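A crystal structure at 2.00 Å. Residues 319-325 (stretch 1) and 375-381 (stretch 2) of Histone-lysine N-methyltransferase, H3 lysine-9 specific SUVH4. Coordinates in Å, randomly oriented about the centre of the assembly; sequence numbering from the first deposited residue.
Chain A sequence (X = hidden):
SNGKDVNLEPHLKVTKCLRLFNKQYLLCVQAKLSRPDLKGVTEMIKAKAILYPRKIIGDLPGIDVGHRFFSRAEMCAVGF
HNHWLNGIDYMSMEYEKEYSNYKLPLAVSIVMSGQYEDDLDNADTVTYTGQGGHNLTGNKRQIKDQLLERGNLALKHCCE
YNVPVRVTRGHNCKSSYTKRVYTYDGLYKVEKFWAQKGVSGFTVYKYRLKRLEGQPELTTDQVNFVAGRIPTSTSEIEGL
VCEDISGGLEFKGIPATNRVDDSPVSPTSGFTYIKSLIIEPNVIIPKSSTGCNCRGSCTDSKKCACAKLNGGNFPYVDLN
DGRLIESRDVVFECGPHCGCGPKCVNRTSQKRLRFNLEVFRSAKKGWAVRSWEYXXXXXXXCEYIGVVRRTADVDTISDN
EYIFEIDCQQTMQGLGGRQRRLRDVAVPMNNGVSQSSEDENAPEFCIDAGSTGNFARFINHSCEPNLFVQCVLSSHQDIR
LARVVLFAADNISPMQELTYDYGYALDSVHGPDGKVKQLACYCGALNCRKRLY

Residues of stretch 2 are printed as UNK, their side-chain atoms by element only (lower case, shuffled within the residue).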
# COMPACT_ATOMS: atom_id res chain seq x y z
N LEU A 319 -6.47 8.52 11.34
CA LEU A 319 -5.09 8.06 11.38
C LEU A 319 -4.42 8.57 10.12
O LEU A 319 -4.98 8.46 9.02
CB LEU A 319 -5.06 6.53 11.43
CG LEU A 319 -3.69 5.84 11.37
CD1 LEU A 319 -2.86 6.17 12.61
CD2 LEU A 319 -3.85 4.33 11.20
N ASN A 320 -3.22 9.12 10.26
CA ASN A 320 -2.49 9.63 9.11
C ASN A 320 -3.37 10.60 8.32
O ASN A 320 -3.42 10.53 7.09
CB ASN A 320 -2.02 8.48 8.20
CG ASN A 320 -1.22 7.41 8.93
OD1 ASN A 320 -1.31 6.22 8.60
ND2 ASN A 320 -0.43 7.82 9.92
N ASP A 321 -4.08 11.47 9.03
CA ASP A 321 -4.97 12.46 8.42
C ASP A 321 -6.20 11.86 7.75
O ASP A 321 -6.86 12.52 6.95
CB ASP A 321 -4.22 13.36 7.43
CG ASP A 321 -3.20 14.24 8.12
OD1 ASP A 321 -3.55 14.83 9.17
OD2 ASP A 321 -2.06 14.32 7.63
N GLY A 322 -6.52 10.61 8.08
CA GLY A 322 -7.77 10.00 7.67
C GLY A 322 -7.58 8.87 6.67
O GLY A 322 -7.01 9.07 5.61
N ARG A 323 -8.08 7.69 7.02
CA ARG A 323 -7.95 6.52 6.16
C ARG A 323 -9.27 5.77 6.08
O ARG A 323 -9.94 5.55 7.10
CB ARG A 323 -6.81 5.60 6.66
CG ARG A 323 -5.41 6.12 6.32
CD ARG A 323 -4.29 5.41 7.10
NE ARG A 323 -4.11 4.02 6.69
CZ ARG A 323 -3.17 3.20 7.17
NH1 ARG A 323 -2.32 3.63 8.10
NH2 ARG A 323 -3.08 1.95 6.72
N LEU A 324 -9.66 5.40 4.87
CA LEU A 324 -10.88 4.63 4.67
C LEU A 324 -10.63 3.23 5.19
O LEU A 324 -9.63 2.61 4.84
CB LEU A 324 -11.24 4.57 3.19
CG LEU A 324 -12.51 3.81 2.82
CD1 LEU A 324 -13.75 4.51 3.41
CD2 LEU A 324 -12.61 3.72 1.31
N ILE A 325 -11.52 2.75 6.04
CA ILE A 325 -11.33 1.43 6.64
C ILE A 325 -11.50 0.31 5.62
O ILE A 325 -10.71 -0.62 5.58
CB ILE A 325 -12.27 1.23 7.86
CG1 ILE A 325 -11.87 2.18 8.99
CG2 ILE A 325 -12.23 -0.21 8.35
CD1 ILE A 325 -12.90 2.34 10.07
N UNK A 375 2.43 5.88 0.56
CA UNK A 375 0.98 6.07 0.66
C UNK A 375 0.33 4.90 1.42
O UNK A 375 0.29 3.77 0.93
c UNK A 375 -1.18 6.37 -0.59
c UNK A 375 0.95 7.36 -1.50
c UNK A 375 0.33 6.19 -0.73
c UNK A 375 0.37 7.56 -2.88
N UNK A 376 -0.17 5.17 2.64
CA UNK A 376 -0.80 4.11 3.44
C UNK A 376 -2.11 3.66 2.82
O UNK A 376 -2.85 4.47 2.24
c UNK A 376 -1.06 4.79 4.79
c UNK A 376 -0.04 6.43 3.40
c UNK A 376 -0.12 5.96 4.83
N UNK A 377 -2.41 2.37 2.94
CA UNK A 377 -3.66 1.80 2.45
C UNK A 377 -4.85 2.48 3.12
O UNK A 377 -4.88 2.60 4.34
c UNK A 377 -3.69 0.29 2.72
N UNK A 378 -5.82 2.90 2.32
CA UNK A 378 -6.98 3.59 2.85
C UNK A 378 -6.89 5.10 2.68
O UNK A 378 -7.87 5.80 2.88
N UNK A 379 -5.71 5.60 2.31
CA UNK A 379 -5.53 7.04 2.14
C UNK A 379 -6.20 7.45 0.85
O UNK A 379 -6.13 6.73 -0.16
c UNK A 379 -4.05 7.43 2.10
o UNK A 379 -3.36 7.08 3.29
N UNK A 380 -6.86 8.62 0.87
CA UNK A 380 -7.39 9.15 -0.39
C UNK A 380 -6.26 9.65 -1.26
O UNK A 380 -5.31 10.27 -0.76
c UNK A 380 -7.16 9.49 2.02
c UNK A 380 -8.27 10.31 0.07
c UNK A 380 -7.67 10.74 1.37
N UNK A 381 -6.34 9.38 -2.55
CA UNK A 381 -5.41 9.94 -3.52
C UNK A 381 -6.04 11.15 -4.21
O UNK A 381 -5.45 12.24 -4.22
c UNK A 381 -4.03 9.55 -5.59
c UNK A 381 -4.93 8.90 -4.55
c UNK A 381 -4.19 7.78 -3.84

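Position 375 carries four side-chain carbons, forked at the first, with one arm two carbons long. This branching at CB identifies Ile375, whose side chain is out of reach of stretch 1 and takes no part in the contact.

At position 376 three carbons close a ring onto the backbone nitrogen, the mark of proline. The CA-to-CB bond points toward stretch 1, and CB lies 3.6 Å from Arg323 CZ, over one face of the guanidinium. Pro376 also brings its CG within 4.0 Å of Asn320 OD1.

Position 377 has a single side-chain carbon and is therefore Ala377. Its CB is 4.4 Å from Arg323 NH2, but its main contribution is the backbone carbonyl, which lies at the guanidinium edge, near its plane. Arg323 NE donates a hydrogen bond to Ala377 O at 2.9 Å, and Arg323 NH2 adds a weak one to Ala377 O at 3.1 Å.

Position 378 has no atoms beyond the backbone, and its phi/psi of 100/-11° would jam a CB against the carbonyl oxygen of the preceding residue. An ideal CB would also sit 2.6 Å from Leu324 O, a clash. Gly378 is thus fitted both to its own turn and to the neighbouring strand. Gly378 CA lies 4.4 Å from Leu324 CA. Leu324 N donates a short, nearly straight hydrogen bond to Gly378 O (2.7 Å, 165°).

At position 379 one carbon bears one oxygen, and the carbon and oxygen together define Ser379. The hydroxyl lies 3.8 Å from Arg323 CG, while Ser379 OG donates to Pro376 O at 2.9 Å. The backbone hydrogen bond from Ser379 N to Pro376 O (3.1 Å) closes the type II turn.

Position 380 again has three carbons in a ring onto the backbone nitrogen: Pro380. Its CD packs 3.6 Å from Gly322 O, a carbonyl that finds no polar partner in the model.

Position 381 shows one carbon carrying two more, the fork of Val381, which lies beyond reach of stretch 1.

The contact joins two turns through Arg323 and Leu324. Leu324 fixes the backbones through Gly378 O, which also receives a CA-H...O contact from Arg323 CA at 3.4 Å. The arginine side chain reaches to the start of the type II turn, where the proline ring covers a face and Ala377 O accepts a hydrogen bond from NE and a weak one from NH2. Within stretch 1, Arg323 NH1 donates to Asn320 OD1 at 2.8 Å, linking the guanidinium to the type I' turn. The two stretches bury 297 Å² in all.

Stretch 2, residues 375-381: IPAGSPV
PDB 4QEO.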